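PDB 5BPK: gamma-glutamyltranspeptidase (Ggt) from Helicobacter pylori 26695, which cleaves gamma-glutamyl bonds, as in glutathione, and transfers the gamma-glutamyl group to water or to amino acid and peptide acceptors, as an N-terminal nucleophile hydrolase. Local coordinates for the interface of chains A and B. Coordinates in Å, arbitrary orientation; residue numbers count along the deposited sequence, not the author numbering. Chains: chain A, Gamma-glutamyltranspeptidase (Ggt); chain B, Gamma-glutamyltranspeptidase (Ggt).

Contact 1: the interface of chains A and B. Residues chain A 77-78, 179, 186; chain B 20, 22-25, 36.
The methyl carbon CB of A:Ala78 sits over the middle of one face of the B:Tyr24 ring, 3.7 Å from the ring centroid. At the rim of that ring, in its plane, lie B:Leu36 CD1 and water 2. The other flat group, the guanidinium of A:Arg186, works through its edge: B:Gly25 O lies in its plane and takes both end nitrogens, NH2 at 2.8 Å and NH1 at 3.1 Å. NH2 comes in on a lone pair of this carbonyl, whereas NH1 stands above the carbonyl plane and makes the more bent bond. The chain of A:Arg186 turns at chi3 (68°), which swings the guanidinium towards the loop. NH1 also binds water 3, which passes the contact on to B:Ser23 O. At the phenol tip, OH of B:Tyr24 and OG1 of A:Thr179 share a hydrogen bond of 2.7 Å, its direction not settled, and the two side chains meet at about a right angle. The A:Ala78 methyl would limit turning of the ring, the tip bond anchors its far end, and the backbone N of B:Tyr24 donates to A:Ala78 O at 2.9 Å. Water 2 joins A:Thr179 O to B:Ser23 OG, and water 1 links A:Ala78 O to B:Ile20 N and B:Ala22 O. In the fold, helix 174-187 of chain A and the turn after helix 61-75 flank the chain B loop following strand 13-19, next to B:Thr19 and B:Asn21, which line the inhibitor pocket.

Contact 2: the interface of chains A and B. Residues chain A 86-87, 103, 282-283; chain B 70, 72-74.
A:Arg103 reaches over to B:Pro70, B:Ser72 and B:Met74, and its side chain can be followed outward from CB. CG leaves CB anti to the backbone N (chi1 -178°), and the chain then bends at chi2 (67°), bringing CG and CD alongside the B:Pro70 carbonyl. NE donates to B:Pro70 O at 2.9 Å, and NH2 adds a second bond to the same oxygen at 3.0 Å. This side-on grip keeps the oxygen close to the guanidinium plane, yet both nitrogens approach from one face of the carbonyl plane, NH2 well above it. At CZ, one guanidinium face is capped by B:Ser72 CB, 3.6 Å from CZ. The remaining tip, NH1, lies beside the methyl CE of B:Met74.

B:Ser72 CB also meets the edge of the A:Phe87 ring, 3.5 Å from CE2, so it is held between a ring edge and the guanidinium face. The B:Met74 side chain crosses A:Phe87 at about a right angle. A:Ser283 and B:Ser72 also form a parallel bridge, with B:Ser72 N donating to A:Pro282 O at 3.0 Å; A:Pro282 follows a cis peptide. B:Ser72 and B:Met74 line the inhibitor pocket. A:Ser283 OG donates to B:Met74 O at 2.6 Å, and B:Met74 N donates to B:Ser72 OG at 2.9 Å.

Contact 3: the interface of chains A and B. Residues chain A 39-40, 55, 61, 64-65, 68; chain B 6-7, 13-14.
A:Leu39 and B:Ala7 pair as antiparallel strand neighbours, B:Ala7 N giving to A:Leu39 O and A:Leu39 N to B:Ala7 O, each at 3.0 Å. One step along, A:Ala40 faces B:Val6 in the same ladder, which joins strand 38-41 of chain A to strand 2-8 of chain B.

B:Val6 carries most of the side-chain contact. Its CG1 is anti to the backbone N (chi1 -170°), which turns this branch towards helix 61-75 of chain A. There it meets A:Ala61 CA at 3.6 Å and A:Ala64 CB at 3.8 Å. The other branch, CG2, is directed towards A:Ala65, though more loosely, with 4.1 Å to its CB. On the next strand, B:Val14 comes up to the same helix with both methyls: CG1 packs on A:Ala65 CB at 3.7 Å and CG2 on A:Ala61 CB at 3.8 Å. Small alanines on the helix let it lie close against the sheet, with the valine methyls packed against it. The side-chain contacts described here are apolar.

The site extends a mixed-chain sheet and backs it with a helix, and so should steady the strand that starts right after the N-terminal nucleophile, B:Thr1.

Contact 4: the interface of chains A and B. Residues chain A 91, 97, 275, 277; chain B 78, 80, 83, 85.
B:Leu80 and A:Lys275 lie side by side in a sheet of the Ntn-hydrolase fold, where strand 274-278 of chain A runs antiparallel to strand 77-81 of chain B. Backbone hydrogen bonds come first. B:Leu80 N donates to A:Lys275 O at 2.8 Å, and A:Lys275 N returns a bond to B:Leu80 O. Two residues along, A:Ile277 and B:Ile78 repeat the exchange, with A:Ile277 N to B:Ile78 O at 2.8 Å.

Contacts to the imidazole form the second group. With CG of A:His91 anti to the backbone N (chi1 170°), the ring lies among side chains of chain B. B:Leu80 CD2 sits over one face, 3.9 Å from the centroid and shifted towards the rim. B:Val85 CG2 touches CD2 of the ring at 3.5 Å, the two side chains running past each other in opposite directions, and B:Ile78 CD1 reaches the base of the side chain at CB. Ring rotation is set from within chain A: ND1 donates to A:Asn97 OD1 at 2.6 Å, in the ring plane.

Among the aliphatic contacts, B:Leu80 CD1 packs on A:Lys275 CD at 3.9 Å and on CG1 of A:Ile277; it also meets the polar A:Asn97 amide tip to tip. One polar pair remains doubtful: A:Lys275 NZ stands 3.0 Å from B:Asn83 ND2, two donors as modelled, which may mean that the B:Asn83 amide should be turned over.

Contact 1: the interface of chains A and B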
loop_
_atom_site.group_PDB
_atom_site.type_symbol
_atom_site.label_atom_id
_atom_site.label_comp_id
_atom_site.label_asym_id
_atom_site.label_seq_id
_atom_site.Cartn_x
_atom_site.Cartn_y
_atom_site.Cartn_z
ATOM N N PRO A 77 10.306 8.263 6.838
ATOM C CA PRO A 77 10.102 7.306 7.933
ATOM C C PRO A 77 8.666 7.167 8.444
ATOM O O PRO A 77 8.369 6.217 9.172
ATOM C CB PRO A 77 11.051 7.805 9.033
ATOM C CG PRO A 77 11.403 9.182 8.672
ATOM C CD PRO A 77 11.241 9.341 7.208
ATOM N N ALA A 78 7.775 8.075 8.043
ATOM C CA ALA A 78 6.362 7.897 8.341
ATOM C C ALA A 78 5.777 6.652 7.659
ATOM O O ALA A 78 4.792 6.093 8.136
ATOM C CB ALA A 78 5.539 9.145 7.954
ATOM N N THR A 179 3.861 16.106 10.166
ATOM C CA THR A 179 3.534 14.727 10.535
ATOM C C THR A 179 4.285 14.322 11.812
ATOM O O THR A 179 3.736 13.621 12.669
ATOM C CB THR A 179 3.796 13.726 9.379
ATOM O OG1 THR A 179 5.184 13.726 9.034
ATOM C CG2 THR A 179 2.947 14.070 8.151
ATOM N N ARG A 186 2.741 10.175 20.644
ATOM C CA ARG A 186 2.953 8.740 20.505
ATOM C C ARG A 186 4.426 8.401 20.729
ATOM O O ARG A 186 4.740 7.485 21.482
ATOM C CB ARG A 186 2.494 8.256 19.127
ATOM C CG ARG A 186 1.029 8.569 18.824
ATOM C CD ARG A 186 0.624 8.066 17.445
ATOM N NE ARG A 186 0.610 6.611 17.408
ATOM C CZ ARG A 186 1.053 5.851 16.405
ATOM N NH1 ARG A 186 1.592 6.380 15.306
ATOM N NH2 ARG A 186 0.965 4.540 16.518
ATOM N N ILE B 20 4.490 0.692 7.306
ATOM C CA ILE B 20 4.466 0.332 8.717
ATOM C C ILE B 20 3.053 0.525 9.323
ATOM O O ILE B 20 2.877 0.476 10.530
ATOM C CB ILE B 20 5.571 1.074 9.515
ATOM C CG1 ILE B 20 5.619 2.580 9.194
ATOM C CG2 ILE B 20 6.922 0.401 9.274
ATOM C CD1 ILE B 20 6.629 3.346 10.072
ATOM N N ALA B 22 0.094 2.732 10.208
ATOM C CA ALA B 22 -0.175 4.132 10.510
ATOM C C ALA B 22 1.046 4.999 10.195
ATOM O O ALA B 22 2.128 4.502 9.931
ATOM C CB ALA B 22 -0.583 4.306 11.972
ATOM N N SER B 23 0.840 6.307 10.195
ATOM C CA SER B 23 1.934 7.241 10.102
ATOM C C SER B 23 2.884 7.003 11.278
ATOM O O SER B 23 2.490 7.127 12.453
ATOM C CB SER B 23 1.412 8.671 10.114
ATOM O OG SER B 23 2.464 9.593 9.920
ATOM N N TYR B 24 4.132 6.657 10.952
ATOM C CA TYR B 24 5.175 6.286 11.927
ATOM C C TYR B 24 4.876 4.965 12.657
ATOM O O TYR B 24 5.437 4.683 13.714
ATOM C CB TYR B 24 5.501 7.425 12.900
ATOM C CG TYR B 24 5.923 8.693 12.193
ATOM C CD1 TYR B 24 7.228 8.860 11.728
ATOM C CD2 TYR B 24 5.021 9.722 11.975
ATOM C CE1 TYR B 24 7.614 10.010 11.077
ATOM C CE2 TYR B 24 5.400 10.876 11.329
ATOM C CZ TYR B 24 6.698 11.015 10.880
ATOM O OH TYR B 24 7.081 12.147 10.218
ATOM N N GLY B 25 4.017 4.149 12.053
ATOM C CA GLY B 25 3.765 2.793 12.521
ATOM C C GLY B 25 3.221 2.805 13.931
ATOM O O GLY B 25 2.281 3.562 14.249
ATOM N N LEU B 36 11.538 2.345 13.107
ATOM C CA LEU B 36 10.214 2.230 13.704
ATOM C C LEU B 36 9.569 0.879 13.423
ATOM O O LEU B 36 9.668 0.349 12.316
ATOM C CB LEU B 36 9.294 3.321 13.157
ATOM C CG LEU B 36 9.500 4.714 13.738
ATOM C CD1 LEU B 36 8.974 5.787 12.800
ATOM C CD2 LEU B 36 8.866 4.832 15.125
HETATM O O HOH W 1 3.184 3.621 7.259
HETATM O O HOH W 2 1.888 11.486 11.991
HETATM O O HOH W 3 1.022 8.957 14.191
#

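Contact 2: the interface of chains A and B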
loop_
_atom_site.group_PDB
_atom_site.type_symbol
_atom_site.label_atom_id
_atom_site.label_comp_id
_atom_site.label_asym_id
_atom_site.label_seq_id
_atom_site.Cartn_x
_atom_site.Cartn_y
_atom_site.Cartn_z
ATOM N N GLY A 86 5.196 -5.357 2.944
ATOM C CA GLY A 86 4.444 -4.932 1.780
ATOM C C GLY A 86 4.425 -5.966 0.680
ATOM O O GLY A 86 4.664 -7.139 0.926
ATOM N N PHE A 87 4.128 -5.500 -0.531
ATOM C CA PHE A 87 3.954 -6.341 -1.703
ATOM C C PHE A 87 4.622 -5.718 -2.917
ATOM O O PHE A 87 4.624 -4.485 -3.078
ATOM C CB PHE A 87 2.466 -6.506 -2.020
ATOM C CG PHE A 87 1.652 -7.038 -0.876
ATOM C CD1 PHE A 87 1.743 -8.372 -0.506
ATOM C CD2 PHE A 87 0.790 -6.210 -0.184
ATOM C CE1 PHE A 87 0.986 -8.866 0.564
ATOM C CE2 PHE A 87 0.014 -6.695 0.879
ATOM C CZ PHE A 87 0.120 -8.032 1.250
ATOM N N ARG A 103 4.687 -9.351 3.343
ATOM C CA ARG A 103 3.803 -8.893 4.411
ATOM C C ARG A 103 4.284 -9.404 5.766
ATOM O O ARG A 103 4.787 -10.523 5.881
ATOM C CB ARG A 103 2.391 -9.398 4.132
ATOM C CG ARG A 103 1.311 -8.990 5.122
ATOM C CD ARG A 103 1.015 -7.500 5.103
ATOM N NE ARG A 103 -0.306 -7.222 5.672
ATOM C CZ ARG A 103 -0.828 -6.009 5.829
ATOM N NH1 ARG A 103 -0.144 -4.928 5.512
ATOM N NH2 ARG A 103 -2.047 -5.869 6.328
ATOM N N PRO A 282 -2.175 -12.430 0.763
ATOM C CA PRO A 282 -2.942 -11.838 1.853
ATOM C C PRO A 282 -3.402 -10.389 1.683
ATOM O O PRO A 282 -3.867 -9.796 2.651
ATOM C CB PRO A 282 -1.983 -11.961 3.035
ATOM C CG PRO A 282 -0.666 -11.773 2.415
ATOM C CD PRO A 282 -0.744 -12.472 1.092
ATOM N N SER A 283 -3.306 -9.835 0.480
ATOM C CA SER A 283 -4.077 -8.634 0.180
ATOM C C SER A 283 -5.456 -8.993 -0.378
ATOM O O SER A 283 -5.614 -10.001 -1.063
ATOM C CB SER A 283 -3.361 -7.722 -0.793
ATOM O OG SER A 283 -4.028 -6.484 -0.820
ATOM N N PRO B 70 -1.656 -10.499 8.306
ATOM C CA PRO B 70 -2.911 -9.755 8.403
ATOM C C PRO B 70 -3.392 -9.279 7.041
ATOM O O PRO B 70 -2.576 -8.867 6.209
ATOM C CB PRO B 70 -2.551 -8.559 9.287
ATOM C CG PRO B 70 -1.073 -8.424 9.171
ATOM C CD PRO B 70 -0.554 -9.809 9.001
ATOM N N SER B 72 -4.520 -7.235 3.991
ATOM C CA SER B 72 -4.206 -5.901 3.481
ATOM C C SER B 72 -5.247 -5.441 2.450
ATOM O O SER B 72 -6.015 -6.243 1.914
ATOM C CB SER B 72 -2.831 -5.924 2.810
ATOM O OG SER B 72 -2.398 -4.616 2.432
ATOM N N SER B 73 -5.239 -4.139 2.183
ATOM C CA SER B 73 -5.949 -3.536 1.053
ATOM C C SER B 73 -4.994 -3.061 -0.037
ATOM O O SER B 73 -5.434 -2.530 -1.059
ATOM C CB SER B 73 -6.770 -2.330 1.526
ATOM O OG SER B 73 -7.740 -2.682 2.493
ATOM N N MET B 74 -3.690 -3.224 0.181
ATOM C CA MET B 74 -2.693 -2.729 -0.782
ATOM C C MET B 74 -2.857 -3.394 -2.153
ATOM O O MET B 74 -3.027 -4.622 -2.258
ATOM C CB MET B 74 -1.264 -2.869 -0.245
ATOM C CG MET B 74 -0.996 -1.934 0.958
ATOM S SD MET B 74 0.696 -1.864 1.557
ATOM C CE MET B 74 0.863 -3.405 2.452
#

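Contact 3: the interface of chains A and B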
loop_
_atom_site.group_PDB
_atom_site.type_symbol
_atom_site.label_atom_id
_atom_site.label_comp_id
_atom_site.label_asym_id
_atom_site.label_seq_id
_atom_site.Cartn_x
_atom_site.Cartn_y
_atom_site.Cartn_z
ATOM N N LEU A 39 11.245 5.192 -15.995
ATOM C CA LEU A 39 10.941 6.057 -14.851
ATOM C C LEU A 39 10.905 5.266 -13.556
ATOM O O LEU A 39 10.472 4.106 -13.526
ATOM C CB LEU A 39 9.594 6.773 -15.031
ATOM C CG LEU A 39 9.538 7.890 -16.073
ATOM C CD1 LEU A 39 8.106 8.381 -16.278
ATOM C CD2 LEU A 39 10.446 9.035 -15.681
ATOM N N ALA A 40 11.351 5.917 -12.491
ATOM C CA ALA A 40 11.262 5.396 -11.128
ATOM C C ALA A 40 10.625 6.499 -10.281
ATOM O O ALA A 40 11.251 7.533 -10.030
ATOM C CB ALA A 40 12.646 5.037 -10.616
ATOM N N LEU A 55 18.437 3.462 -12.967
ATOM C CA LEU A 55 18.076 3.256 -14.372
ATOM C C LEU A 55 19.087 3.910 -15.329
ATOM O O LEU A 55 19.487 3.295 -16.326
ATOM C CB LEU A 55 16.671 3.772 -14.671
ATOM C CG LEU A 55 15.515 3.117 -13.928
ATOM C CD1 LEU A 55 14.206 3.808 -14.287
ATOM C CD2 LEU A 55 15.441 1.606 -14.202
ATOM N N ALA A 61 14.420 -2.477 -13.619
ATOM C CA ALA A 61 13.352 -1.950 -12.767
ATOM C C ALA A 61 13.425 -2.499 -11.333
ATOM O O ALA A 61 13.052 -1.801 -10.383
ATOM C CB ALA A 61 11.992 -2.224 -13.391
ATOM N N ALA A 64 16.251 -0.692 -9.384
ATOM C CA ALA A 64 15.771 0.638 -9.007
ATOM C C ALA A 64 14.781 0.531 -7.848
ATOM O O ALA A 64 14.834 1.324 -6.921
ATOM C CB ALA A 64 15.113 1.334 -10.197
ATOM N N ALA A 65 13.880 -0.448 -7.915
ATOM C CA ALA A 65 12.881 -0.648 -6.864
ATOM C C ALA A 65 13.525 -0.962 -5.515
ATOM O O ALA A 65 13.069 -0.489 -4.471
ATOM C CB ALA A 65 11.896 -1.740 -7.266
ATOM N N ILE A 68 15.093 2.272 -4.126
ATOM C CA ILE A 68 14.012 3.107 -3.604
ATOM C C ILE A 68 13.469 2.622 -2.266
ATOM O O ILE A 68 13.259 3.436 -1.368
ATOM C CB ILE A 68 12.870 3.269 -4.624
ATOM C CG1 ILE A 68 13.354 4.120 -5.804
ATOM C CG2 ILE A 68 11.632 3.886 -3.988
ATOM C CD1 ILE A 68 12.379 4.199 -6.951
ATOM N N VAL B 6 8.008 1.564 -10.998
ATOM C CA VAL B 6 9.207 1.581 -11.822
ATOM C C VAL B 6 8.947 0.841 -13.132
ATOM O O VAL B 6 8.346 -0.227 -13.137
ATOM C CB VAL B 6 10.430 0.906 -11.122
ATOM C CG1 VAL B 6 11.706 1.165 -11.915
ATOM C CG2 VAL B 6 10.586 1.381 -9.657
ATOM N N ALA B 7 9.429 1.403 -14.233
ATOM C CA ALA B 7 9.401 0.713 -15.525
ATOM C C ALA B 7 10.691 1.018 -16.266
ATOM O O ALA B 7 11.098 2.189 -16.326
ATOM C CB ALA B 7 8.189 1.135 -16.340
ATOM N N ALA B 13 8.554 -4.131 -15.249
ATOM C CA ALA B 13 7.874 -3.149 -14.417
ATOM C C ALA B 13 7.657 -3.726 -13.028
ATOM O O ALA B 13 7.391 -4.927 -12.878
ATOM C CB ALA B 13 6.547 -2.731 -15.030
ATOM N N VAL B 14 7.783 -2.859 -12.023
ATOM C CA VAL B 14 7.709 -3.240 -10.624
ATOM C C VAL B 14 6.836 -2.199 -9.925
ATOM O O VAL B 14 7.102 -0.994 -10.001
ATOM C CB VAL B 14 9.112 -3.261 -9.973
ATOM C CG1 VAL B 14 9.026 -3.699 -8.528
ATOM C CG2 VAL B 14 10.061 -4.180 -10.751
#

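Contact 4: the interface of chains A and B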
loop_
_atom_site.group_PDB
_atom_site.type_symbol
_atom_site.label_atom_id
_atom_site.label_comp_id
_atom_site.label_asym_id
_atom_site.label_seq_id
_atom_site.Cartn_x
_atom_site.Cartn_y
_atom_site.Cartn_z
ATOM N N HIS A 91 6.110 -7.385 -13.506
ATOM C CA HIS A 91 5.980 -7.918 -14.860
ATOM C C HIS A 91 7.381 -7.948 -15.450
ATOM O O HIS A 91 8.067 -6.931 -15.462
ATOM C CB HIS A 91 5.044 -7.059 -15.715
ATOM C CG HIS A 91 5.065 -7.421 -17.167
ATOM N ND1 HIS A 91 4.250 -8.392 -17.708
ATOM C CD2 HIS A 91 5.832 -6.965 -18.184
ATOM C CE1 HIS A 91 4.507 -8.508 -19.000
ATOM N NE2 HIS A 91 5.462 -7.653 -19.315
ATOM N N ASN A 97 4.345 -12.738 -15.036
ATOM C CA ASN A 97 3.836 -11.839 -14.000
ATOM C C ASN A 97 3.876 -12.551 -12.659
ATOM O O ASN A 97 3.386 -13.674 -12.531
ATOM C CB ASN A 97 2.412 -11.397 -14.320
ATOM C CG ASN A 97 2.309 -10.705 -15.657
ATOM O OD1 ASN A 97 2.832 -9.602 -15.848
ATOM N ND2 ASN A 97 1.648 -11.353 -16.600
ATOM N N LYS A 275 -5.252 -6.313 -19.605
ATOM C CA LYS A 275 -5.059 -7.310 -18.552
ATOM C C LYS A 275 -4.672 -6.586 -17.276
ATOM O O LYS A 275 -3.789 -5.721 -17.285
ATOM C CB LYS A 275 -3.974 -8.313 -18.947
ATOM C CG LYS A 275 -3.855 -9.508 -18.021
ATOM C CD LYS A 275 -2.674 -10.400 -18.386
ATOM C CE LYS A 275 -2.964 -11.255 -19.601
ATOM N NZ LYS A 275 -1.869 -12.251 -19.854
ATOM N N ILE A 277 -3.151 -6.957 -13.581
ATOM C CA ILE A 277 -2.278 -7.796 -12.741
ATOM C C ILE A 277 -2.161 -7.113 -11.388
ATOM O O ILE A 277 -1.624 -6.013 -11.303
ATOM C CB ILE A 277 -0.852 -7.944 -13.346
ATOM C CG1 ILE A 277 -0.934 -8.395 -14.812
ATOM C CG2 ILE A 277 0.021 -8.902 -12.501
ATOM C CD1 ILE A 277 -1.448 -9.795 -15.006
ATOM N N ILE B 78 -0.239 -3.648 -12.166
ATOM C CA ILE B 78 0.286 -3.425 -13.502
ATOM C C ILE B 78 -0.833 -3.760 -14.489
ATOM O O ILE B 78 -1.473 -4.811 -14.377
ATOM C CB ILE B 78 1.536 -4.285 -13.780
ATOM C CG1 ILE B 78 2.672 -3.881 -12.836
ATOM C CG2 ILE B 78 1.958 -4.157 -15.237
ATOM C CD1 ILE B 78 3.874 -4.812 -12.874
ATOM N N LEU B 80 -1.621 -4.386 -18.507
ATOM C CA LEU B 80 -0.958 -4.750 -19.760
ATOM C C LEU B 80 -1.883 -4.542 -20.935
ATOM O O LEU B 80 -3.094 -4.714 -20.827
ATOM C CB LEU B 80 -0.512 -6.219 -19.740
ATOM C CG LEU B 80 0.324 -6.647 -18.534
ATOM C CD1 LEU B 80 0.521 -8.172 -18.533
ATOM C CD2 LEU B 80 1.663 -5.922 -18.503
ATOM N N ASN B 83 -0.040 -7.942 -23.669
ATOM C CA ASN B 83 1.026 -8.481 -22.812
ATOM C C ASN B 83 2.245 -7.566 -22.639
ATOM O O ASN B 83 3.304 -8.030 -22.229
ATOM C CB ASN B 83 1.467 -9.891 -23.270
ATOM C CG ASN B 83 0.604 -10.993 -22.691
ATOM O OD1 ASN B 83 0.070 -11.825 -23.425
ATOM N ND2 ASN B 83 0.463 -11.010 -21.368
ATOM N N VAL B 85 3.636 -3.732 -20.928
ATOM C CA VAL B 85 3.329 -2.781 -19.859
ATOM C C VAL B 85 2.616 -1.568 -20.438
ATOM O O VAL B 85 3.092 -0.955 -21.413
ATOM C CB VAL B 85 4.611 -2.349 -19.110
ATOM C CG1 VAL B 85 4.315 -1.258 -18.072
ATOM C CG2 VAL B 85 5.262 -3.562 -18.442
#

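Contacts 3 and 4 are the nearest pair, their C-alpha centres about 15 Å apart, while contacts 1 and 4, about 32 Å apart, are the most distant pair. Strand 85-91 of chain A runs from contact 2 to contact 4, about 19 Å away, and in chain B the loop of contact 2 leads into strand 77-81 of contact 4. Helix 61-75 of chain A and strand 13-19 of chain B similarly lead from contact 3 towards contact 1. The chains are thus interwoven through shared elements, as expected for two subunits cut from one precursor; contact 2 lines the inhibitor pocket, and contact 1 adjoins pocket residues in sequence.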